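Local coordinates for protein elongation factor G (Thermus thermophilus, PDB 2DY1) that binds GTP with a magnesium ion and, as expected for an elongation factor G, probably acts as a GTPase in the elongation phase of translation, at residues P155-G167 and G171-Y183. Numbering follows the deposited sequence.
Sequences PILPIDLPLYEGG and GLIDVFHGKAYRY
Glu165 and Arg182 illustrate how a salt bridge can span a sheet over the strand lying between its partners. The guanidinium presents its NE edge side-on: NE reaches Glu165 OE2 at 2.8 Å and NH2 of Arg182 reaches Glu165 OE1 at 2.8 Å, the carboxylate being met on its syn side and lying only 8° from the guanidinium plane. Arg182 starts with CG wedged between backbone N and carbonyl carbon (chi1 72°) and bends again at chi3, which brings NE round to the acid, while NH1 pairs with Glu184. Without the guanidinium, as with an alanine here, Glu165 would probably lose both donors and its carboxylate would be freer to turn, and Glu184 would lose its partner at NH1. Nearer the backbone, Arg182 CB lies 4.0 Å from Leu163 CD2. With CG anti to the backbone N (chi1 178°), Leu163 sends CD2 over Gly171 to Tyr181 O, 3.7 Å away, and CD1 towards Ile173 CG1. These residues belong to an antiparallel hairpin, 156-165 with 168-174, extended by 179-184, which continues the GTP-binding domain's sheet beyond strand 248-252. Leu161 and Ile173 form a hydrogen-bonded pair, Leu161 N donating to Ile173 O in the carbonyl plane and Ile173 N donating back to Leu161 O at 2.8 Å. Just past the strand end, Val175 lays CG2 obliquely against Leu161 CG (3.7 Å), and its backbone N donates to Ile159 O. The other face carries Asp160, whose OD1 rests 3.9 Å from Leu172 CD1; Asp174 OD2 approaches that oxygen to 4.5 Å, a mild repulsion that Leu252 N, donating to OD2, probably helps Asp160 to bear.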
ATOM      1  N   PRO A 155     -25.214   5.269  -8.155  1.00 18.31           N
ATOM      2  CA  PRO A 155     -26.362   5.663  -7.349  1.00 16.62           C
ATOM      3  C   PRO A 155     -26.144   6.599  -6.166  1.00 16.23           C
ATOM      4  O   PRO A 155     -26.435   6.256  -5.026  1.00 15.13           O
ATOM      5  CB  PRO A 155     -26.984   4.321  -6.958  1.00 22.47           C
ATOM      6  CG  PRO A 155     -25.791   3.442  -6.823  1.00 18.05           C
ATOM      7  CD  PRO A 155     -24.900   3.837  -7.971  1.00 18.57           C
ATOM      8  N   ILE A 156     -25.666   7.804  -6.450  1.00 16.52           N
ATOM      9  CA  ILE A 156     -25.485   8.777  -5.381  1.00 19.20           C
ATOM     10  C   ILE A 156     -26.848   9.306  -4.950  1.00 18.35           C
ATOM     11  O   ILE A 156     -27.836   9.234  -5.697  1.00 21.09           O
ATOM     12  CB  ILE A 156     -24.580   9.958  -5.806  1.00 18.62           C
ATOM     13  CG1 ILE A 156     -25.131  10.627  -7.068  1.00 25.52           C
ATOM     14  CG2 ILE A 156     -23.172   9.454  -6.026  1.00 19.63           C
ATOM     15  CD1 ILE A 156     -25.155  12.135  -7.000  1.00 21.37           C
ATOM     16  N   LEU A 157     -26.909   9.838  -3.738  1.00 12.23           N
ATOM     17  CA  LEU A 157     -28.159  10.347  -3.202  1.00 14.62           C
ATOM     18  C   LEU A 157     -27.865  11.685  -2.526  1.00 15.51           C
ATOM     19  O   LEU A 157     -27.361  11.729  -1.410  1.00 14.80           O
ATOM     20  CB  LEU A 157     -28.717   9.355  -2.181  1.00 18.89           C
ATOM     21  CG  LEU A 157     -30.146   9.616  -1.706  1.00 24.01           C
ATOM     22  CD1 LEU A 157     -31.127   9.121  -2.763  1.00 17.67           C
ATOM     23  CD2 LEU A 157     -30.393   8.901  -0.407  1.00 24.07           C
ATOM     24  N   PRO A 158     -28.182  12.796  -3.198  1.00 14.75           N
ATOM     25  CA  PRO A 158     -27.915  14.108  -2.589  1.00 13.63           C
ATOM     26  C   PRO A 158     -28.742  14.367  -1.338  1.00 15.15           C
ATOM     27  O   PRO A 158     -29.962  14.375  -1.383  1.00 23.18           O
ATOM     28  CB  PRO A 158     -28.264  15.099  -3.706  1.00 16.69           C
ATOM     29  CG  PRO A 158     -28.091  14.275  -4.970  1.00 21.40           C
ATOM     30  CD  PRO A 158     -28.665  12.933  -4.580  1.00 17.31           C
ATOM     31  N   ILE A 159     -28.077  14.572  -0.213  1.00 13.35           N
ATOM     32  CA  ILE A 159     -28.759  14.875   1.034  1.00 13.92           C
ATOM     33  C   ILE A 159     -28.795  16.386   1.192  1.00 14.92           C
ATOM     34  O   ILE A 159     -29.788  16.960   1.641  1.00 14.54           O
ATOM     35  CB  ILE A 159     -27.996  14.282   2.256  1.00 14.65           C
ATOM     36  CG1 ILE A 159     -27.911  12.759   2.129  1.00 20.09           C
ATOM     37  CG2 ILE A 159     -28.645  14.728   3.561  1.00 17.59           C
ATOM     38  CD1 ILE A 159     -29.251  12.075   1.948  1.00 20.13           C
ATOM     39  N   ASP A 160     -27.693  17.029   0.814  1.00 12.07           N
ATOM     40  CA  ASP A 160     -27.570  18.474   0.967  1.00 12.16           C
ATOM     41  C   ASP A 160     -27.340  19.167  -0.358  1.00 10.10           C
ATOM     42  O   ASP A 160     -26.752  18.587  -1.277  1.00 12.23           O
ATOM     43  CB  ASP A 160     -26.318  18.834   1.789  1.00 13.92           C
ATOM     44  CG  ASP A 160     -26.332  18.257   3.181  1.00 16.58           C
ATOM     45  OD1 ASP A 160     -27.361  18.425   3.867  1.00 18.58           O
ATOM     46  OD2 ASP A 160     -25.298  17.663   3.593  1.00 12.67           O
ATOM     47  N   LEU A 161     -27.793  20.418  -0.404  1.00 13.18           N
ATOM     48  CA  LEU A 161     -27.518  21.325  -1.518  1.00 11.70           C
ATOM     49  C   LEU A 161     -26.928  22.557  -0.810  1.00 11.19           C
ATOM     50  O   LEU A 161     -27.174  22.799   0.363  1.00 12.29           O
ATOM     51  CB  LEU A 161     -28.784  21.699  -2.284  1.00 11.97           C
ATOM     52  CG  LEU A 161     -29.411  20.545  -3.058  1.00 13.26           C
ATOM     53  CD1 LEU A 161     -30.675  21.077  -3.735  1.00 15.81           C
ATOM     54  CD2 LEU A 161     -28.452  19.956  -4.085  1.00 14.92           C
ATOM     55  N   PRO A 162     -26.130  23.351  -1.520  1.00  9.83           N
ATOM     56  CA  PRO A 162     -25.540  24.522  -0.874  1.00 12.23           C
ATOM     57  C   PRO A 162     -26.449  25.724  -0.713  1.00 12.26           C
ATOM     58  O   PRO A 162     -27.261  26.033  -1.602  1.00 13.05           O
ATOM     59  CB  PRO A 162     -24.343  24.844  -1.761  1.00 11.32           C
ATOM     60  CG  PRO A 162     -24.784  24.367  -3.126  1.00 17.78           C
ATOM     61  CD  PRO A 162     -25.604  23.126  -2.875  1.00 12.15           C
ATOM     62  N   LEU A 163     -26.332  26.384   0.437  1.00 12.00           N
ATOM     63  CA  LEU A 163     -27.076  27.621   0.650  1.00 11.73           C
ATOM     64  C   LEU A 163     -26.116  28.761   0.355  1.00 13.04           C
ATOM     65  O   LEU A 163     -25.036  28.842   0.934  1.00 13.22           O
ATOM     66  CB  LEU A 163     -27.582  27.736   2.091  1.00 10.10           C
ATOM     67  CG  LEU A 163     -28.336  29.031   2.380  1.00 12.33           C
ATOM     68  CD1 LEU A 163     -29.641  29.011   1.578  1.00 14.02           C
ATOM     69  CD2 LEU A 163     -28.650  29.146   3.876  1.00 14.63           C
ATOM     70  N   TYR A 164     -26.490  29.628  -0.584  1.00 13.93           N
ATOM     71  CA  TYR A 164     -25.659  30.773  -0.932  1.00 13.18           C
ATOM     72  C   TYR A 164     -26.337  32.080  -0.567  1.00 14.12           C
ATOM     73  O   TYR A 164     -27.567  32.172  -0.540  1.00 17.87           O
ATOM     74  CB  TYR A 164     -25.402  30.831  -2.438  1.00 15.53           C
ATOM     75  CG  TYR A 164     -24.470  29.772  -2.968  1.00 13.17           C
ATOM     76  CD1 TYR A 164     -23.085  29.936  -2.890  1.00 18.00           C
ATOM     77  CD2 TYR A 164     -24.967  28.613  -3.553  1.00 18.60           C
ATOM     78  CE1 TYR A 164     -22.217  28.956  -3.391  1.00 23.46           C
ATOM     79  CE2 TYR A 164     -24.114  27.646  -4.056  1.00 18.38           C
ATOM     80  CZ  TYR A 164     -22.748  27.815  -3.978  1.00 18.21           C
ATOM     81  OH  TYR A 164     -21.902  26.854  -4.511  1.00 20.11           O
ATOM     82  N   GLU A 165     -25.519  33.089  -0.298  1.00 18.15           N
ATOM     83  CA  GLU A 165     -26.010  34.438  -0.027  1.00 19.11           C
ATOM     84  C   GLU A 165     -25.091  35.323  -0.853  1.00 23.21           C
ATOM     85  O   GLU A 165     -23.887  35.396  -0.610  1.00 22.42           O
ATOM     86  CB  GLU A 165     -25.929  34.780   1.468  1.00 19.71           C
ATOM     87  CG  GLU A 165     -27.016  34.109   2.283  1.00 18.34           C
ATOM     88  CD  GLU A 165     -26.879  34.351   3.777  1.00 17.75           C
ATOM     89  OE1 GLU A 165     -25.906  35.025   4.173  1.00 21.07           O
ATOM     90  OE2 GLU A 165     -27.742  33.854   4.538  1.00 23.51           O
ATOM     91  N   GLY A 166     -25.659  35.953  -1.876  1.00 28.64           N
ATOM     92  CA  GLY A 166     -24.868  36.820  -2.729  1.00 34.55           C
ATOM     93  C   GLY A 166     -23.603  36.171  -3.259  1.00 35.83           C
ATOM     94  O   GLY A 166     -22.533  36.787  -3.255  1.00 35.66           O
ATOM     95  N   GLY A 167     -23.713  34.926  -3.710  1.00 32.14           N
ATOM     96  CA  GLY A 167     -22.553  34.234  -4.251  1.00 32.36           C
ATOM     97  C   GLY A 167     -21.627  33.569  -3.245  1.00 31.50           C
ATOM     98  O   GLY A 167     -20.720  32.840  -3.636  1.00 33.92           O
ATOM     99  N   GLY A 171     -24.105  27.898   3.932  1.00 11.91           N
ATOM    100  CA  GLY A 171     -24.825  26.859   4.633  1.00 13.11           C
ATOM    101  C   GLY A 171     -25.331  25.705   3.803  1.00  9.83           C
ATOM    102  O   GLY A 171     -24.839  25.424   2.709  1.00 12.79           O
ATOM    103  N   LEU A 172     -26.358  25.058   4.349  1.00 10.68           N
ATOM    104  CA  LEU A 172     -26.931  23.870   3.751  1.00 12.03           C
ATOM    105  C   LEU A 172     -28.429  23.924   3.588  1.00  9.75           C
ATOM    106  O   LEU A 172     -29.135  24.537   4.393  1.00 14.53           O
ATOM    107  CB  LEU A 172     -26.669  22.652   4.660  1.00 15.99           C
ATOM    108  CG  LEU A 172     -25.258  22.302   5.112  1.00 22.54           C
ATOM    109  CD1 LEU A 172     -25.293  21.024   5.937  1.00 24.67           C
ATOM    110  CD2 LEU A 172     -24.386  22.124   3.879  1.00 23.66           C
ATOM    111  N   ILE A 173     -28.892  23.279   2.529  1.00 10.54           N
ATOM    112  CA  ILE A 173     -30.319  23.098   2.292  1.00 12.76           C
ATOM    113  C   ILE A 173     -30.460  21.585   2.408  1.00 14.35           C
ATOM    114  O   ILE A 173     -29.876  20.823   1.618  1.00 13.63           O
ATOM    115  CB  ILE A 173     -30.753  23.537   0.878  1.00 14.73           C
ATOM    116  CG1 ILE A 173     -30.579  25.043   0.722  1.00 15.10           C
ATOM    117  CG2 ILE A 173     -32.240  23.174   0.651  1.00 14.33           C
ATOM    118  CD1 ILE A 173     -30.788  25.528  -0.698  1.00 14.90           C
ATOM    119  N   ASP A 174     -31.203  21.146   3.417  1.00 15.88           N
ATOM    120  CA  ASP A 174     -31.409  19.723   3.642  1.00 20.76           C
ATOM    121  C   ASP A 174     -32.582  19.355   2.741  1.00 20.21           C
ATOM    122  O   ASP A 174     -33.721  19.714   3.027  1.00 21.18           O
ATOM    123  CB  ASP A 174     -31.731  19.495   5.118  1.00 25.93           C
ATOM    124  CG  ASP A 174     -32.042  18.055   5.417  1.00 41.31           C
ATOM    125  OD1 ASP A 174     -33.146  17.628   5.032  1.00 36.00           O
ATOM    126  OD2 ASP A 174     -31.187  17.355   6.015  1.00 34.44           O
ATOM    127  N   VAL A 175     -32.278  18.676   1.633  1.00 14.97           N
ATOM    128  CA  VAL A 175     -33.279  18.340   0.613  1.00 19.09           C
ATOM    129  C   VAL A 175     -34.524  17.663   1.135  1.00 25.18           C
ATOM    130  O   VAL A 175     -35.647  18.073   0.824  1.00 30.94           O
ATOM    131  CB  VAL A 175     -32.661  17.439  -0.487  1.00 22.52           C
ATOM    132  CG1 VAL A 175     -33.694  17.091  -1.528  1.00 26.88           C
ATOM    133  CG2 VAL A 175     -31.486  18.144  -1.132  1.00 26.66           C
ATOM    134  N   PHE A 176     -34.322  16.621   1.922  1.00 21.86           N
ATOM    135  CA  PHE A 176     -35.435  15.853   2.471  1.00 33.15           C
ATOM    136  C   PHE A 176     -36.476  16.669   3.239  1.00 32.81           C
ATOM    137  O   PHE A 176     -37.684  16.528   2.994  1.00 31.84           O
ATOM    138  CB  PHE A 176     -34.899  14.759   3.395  1.00 35.89           C
ATOM    139  CG  PHE A 176     -35.958  13.815   3.899  1.00 51.01           C
ATOM    140  CD1 PHE A 176     -36.261  12.650   3.201  1.00 58.71           C
ATOM    141  CD2 PHE A 176     -36.645  14.082   5.079  1.00 57.20           C
ATOM    142  CE1 PHE A 176     -37.232  11.763   3.674  1.00 63.91           C
ATOM    143  CE2 PHE A 176     -37.620  13.204   5.561  1.00 61.96           C
ATOM    144  CZ  PHE A 176     -37.912  12.043   4.858  1.00 62.58           C
ATOM    145  N   HIS A 177     -36.017  17.516   4.163  1.00 27.62           N
ATOM    146  CA  HIS A 177     -36.935  18.297   4.975  1.00 30.93           C
ATOM    147  C   HIS A 177     -37.309  19.669   4.426  1.00 27.80           C
ATOM    148  O   HIS A 177     -38.181  20.338   4.983  1.00 31.52           O
ATOM    149  CB  HIS A 177     -36.372  18.444   6.388  1.00 28.20           C
ATOM    150  CG  HIS A 177     -35.970  17.146   7.011  1.00 33.75           C
ATOM    151  ND1 HIS A 177     -36.879  16.267   7.561  1.00 43.76           N
ATOM    152  CD2 HIS A 177     -34.755  16.563   7.147  1.00 29.05           C
ATOM    153  CE1 HIS A 177     -36.239  15.202   8.012  1.00 41.16           C
ATOM    154  NE2 HIS A 177     -34.949  15.356   7.771  1.00 42.68           N
ATOM    155  N   GLY A 178     -36.674  20.084   3.335  1.00 28.06           N
ATOM    156  CA  GLY A 178     -36.990  21.384   2.761  1.00 29.05           C
ATOM    157  C   GLY A 178     -36.719  22.498   3.753  1.00 31.87           C
ATOM    158  O   GLY A 178     -37.509  23.432   3.909  1.00 25.61           O
ATOM    159  N   LYS A 179     -35.590  22.390   4.445  1.00 24.44           N
ATOM    160  CA  LYS A 179     -35.209  23.389   5.419  1.00 23.42           C
ATOM    161  C   LYS A 179     -33.784  23.795   5.126  1.00 23.96           C
ATOM    162  O   LYS A 179     -33.026  23.030   4.531  1.00 27.59           O
ATOM    163  CB  LYS A 179     -35.334  22.836   6.840  1.00 29.99           C
ATOM    164  CG  LYS A 179     -36.784  22.576   7.251  1.00 37.99           C
ATOM    165  CD  LYS A 179     -36.905  22.269   8.727  1.00 39.86           C
ATOM    166  CE  LYS A 179     -38.353  21.971   9.097  1.00 46.67           C
ATOM    167  NZ  LYS A 179     -38.492  21.582  10.528  1.00 48.94           N
ATOM    168  N   ALA A 180     -33.433  25.008   5.525  1.00 23.84           N
ATOM    169  CA  ALA A 180     -32.099  25.507   5.268  1.00 17.23           C
ATOM    170  C   ALA A 180     -31.475  26.025   6.559  1.00 16.97           C
ATOM    171  O   ALA A 180     -32.181  26.416   7.499  1.00 16.15           O
ATOM    172  CB  ALA A 180     -32.154  26.619   4.226  1.00 21.61           C
ATOM    173  N   TYR A 181     -30.146  26.038   6.582  1.00 15.83           N
ATOM    174  CA  TYR A 181     -29.404  26.480   7.751  1.00 16.55           C
ATOM    175  C   TYR A 181     -28.187  27.270   7.325  1.00 15.07           C
ATOM    176  O   TYR A 181     -27.448  26.834   6.446  1.00 13.85           O
ATOM    177  CB  TYR A 181     -28.936  25.267   8.559  1.00 18.88           C
ATOM    178  CG  TYR A 181     -30.074  24.347   8.927  1.00 19.40           C
ATOM    179  CD1 TYR A 181     -30.497  23.351   8.052  1.00 19.88           C
ATOM    180  CD2 TYR A 181     -30.798  24.549  10.103  1.00 23.14           C
ATOM    181  CE1 TYR A 181     -31.627  22.574   8.337  1.00 19.39           C
ATOM    182  CE2 TYR A 181     -31.930  23.786  10.397  1.00 21.56           C
ATOM    183  CZ  TYR A 181     -32.336  22.804   9.514  1.00 27.14           C
ATOM    184  OH  TYR A 181     -33.449  22.053   9.822  1.00 26.57           O
ATOM    185  N   ARG A 182     -27.972  28.416   7.953  1.00 15.08           N
ATOM    186  CA  ARG A 182     -26.807  29.224   7.622  1.00 14.79           C
ATOM    187  C   ARG A 182     -25.855  29.213   8.805  1.00 15.34           C
ATOM    188  O   ARG A 182     -26.273  29.033   9.952  1.00 21.04           O
ATOM    189  CB  ARG A 182     -27.218  30.664   7.282  1.00 19.23           C
ATOM    190  CG  ARG A 182     -27.665  31.493   8.457  1.00 21.00           C
ATOM    191  CD  ARG A 182     -28.121  32.897   8.012  1.00 22.97           C
ATOM    192  NE  ARG A 182     -27.138  33.635   7.218  1.00 21.37           N
ATOM    193  CZ  ARG A 182     -26.112  34.324   7.714  1.00 20.31           C
ATOM    194  NH1 ARG A 182     -25.905  34.387   9.029  1.00 23.45           N
ATOM    195  NH2 ARG A 182     -25.290  34.954   6.891  1.00 22.75           N
ATOM    196  N   TYR A 183     -24.577  29.405   8.520  1.00 14.05           N
ATOM    197  CA  TYR A 183     -23.554  29.410   9.547  1.00 15.54           C
ATOM    198  C   TYR A 183     -22.797  30.718   9.627  1.00 18.02           C
ATOM    199  O   TYR A 183     -22.503  31.348   8.616  1.00 19.99           O
ATOM    200  CB  TYR A 183     -22.537  28.291   9.279  1.00 16.57           C
ATOM    201  CG  TYR A 183     -23.108  26.923   9.438  1.00 13.74           C
ATOM    202  CD1 TYR A 183     -23.972  26.385   8.482  1.00 15.54           C
ATOM    203  CD2 TYR A 183     -22.822  26.168  10.576  1.00 14.25           C
ATOM    204  CE1 TYR A 183     -24.536  25.125   8.659  1.00 15.30           C
ATOM    205  CE2 TYR A 183     -23.380  24.921  10.757  1.00 16.00           C
ATOM    206  CZ  TYR A 183     -24.229  24.404   9.803  1.00 19.48           C
ATOM    207  OH  TYR A 183     -24.753  23.153   9.979  1.00 25.17           O
TER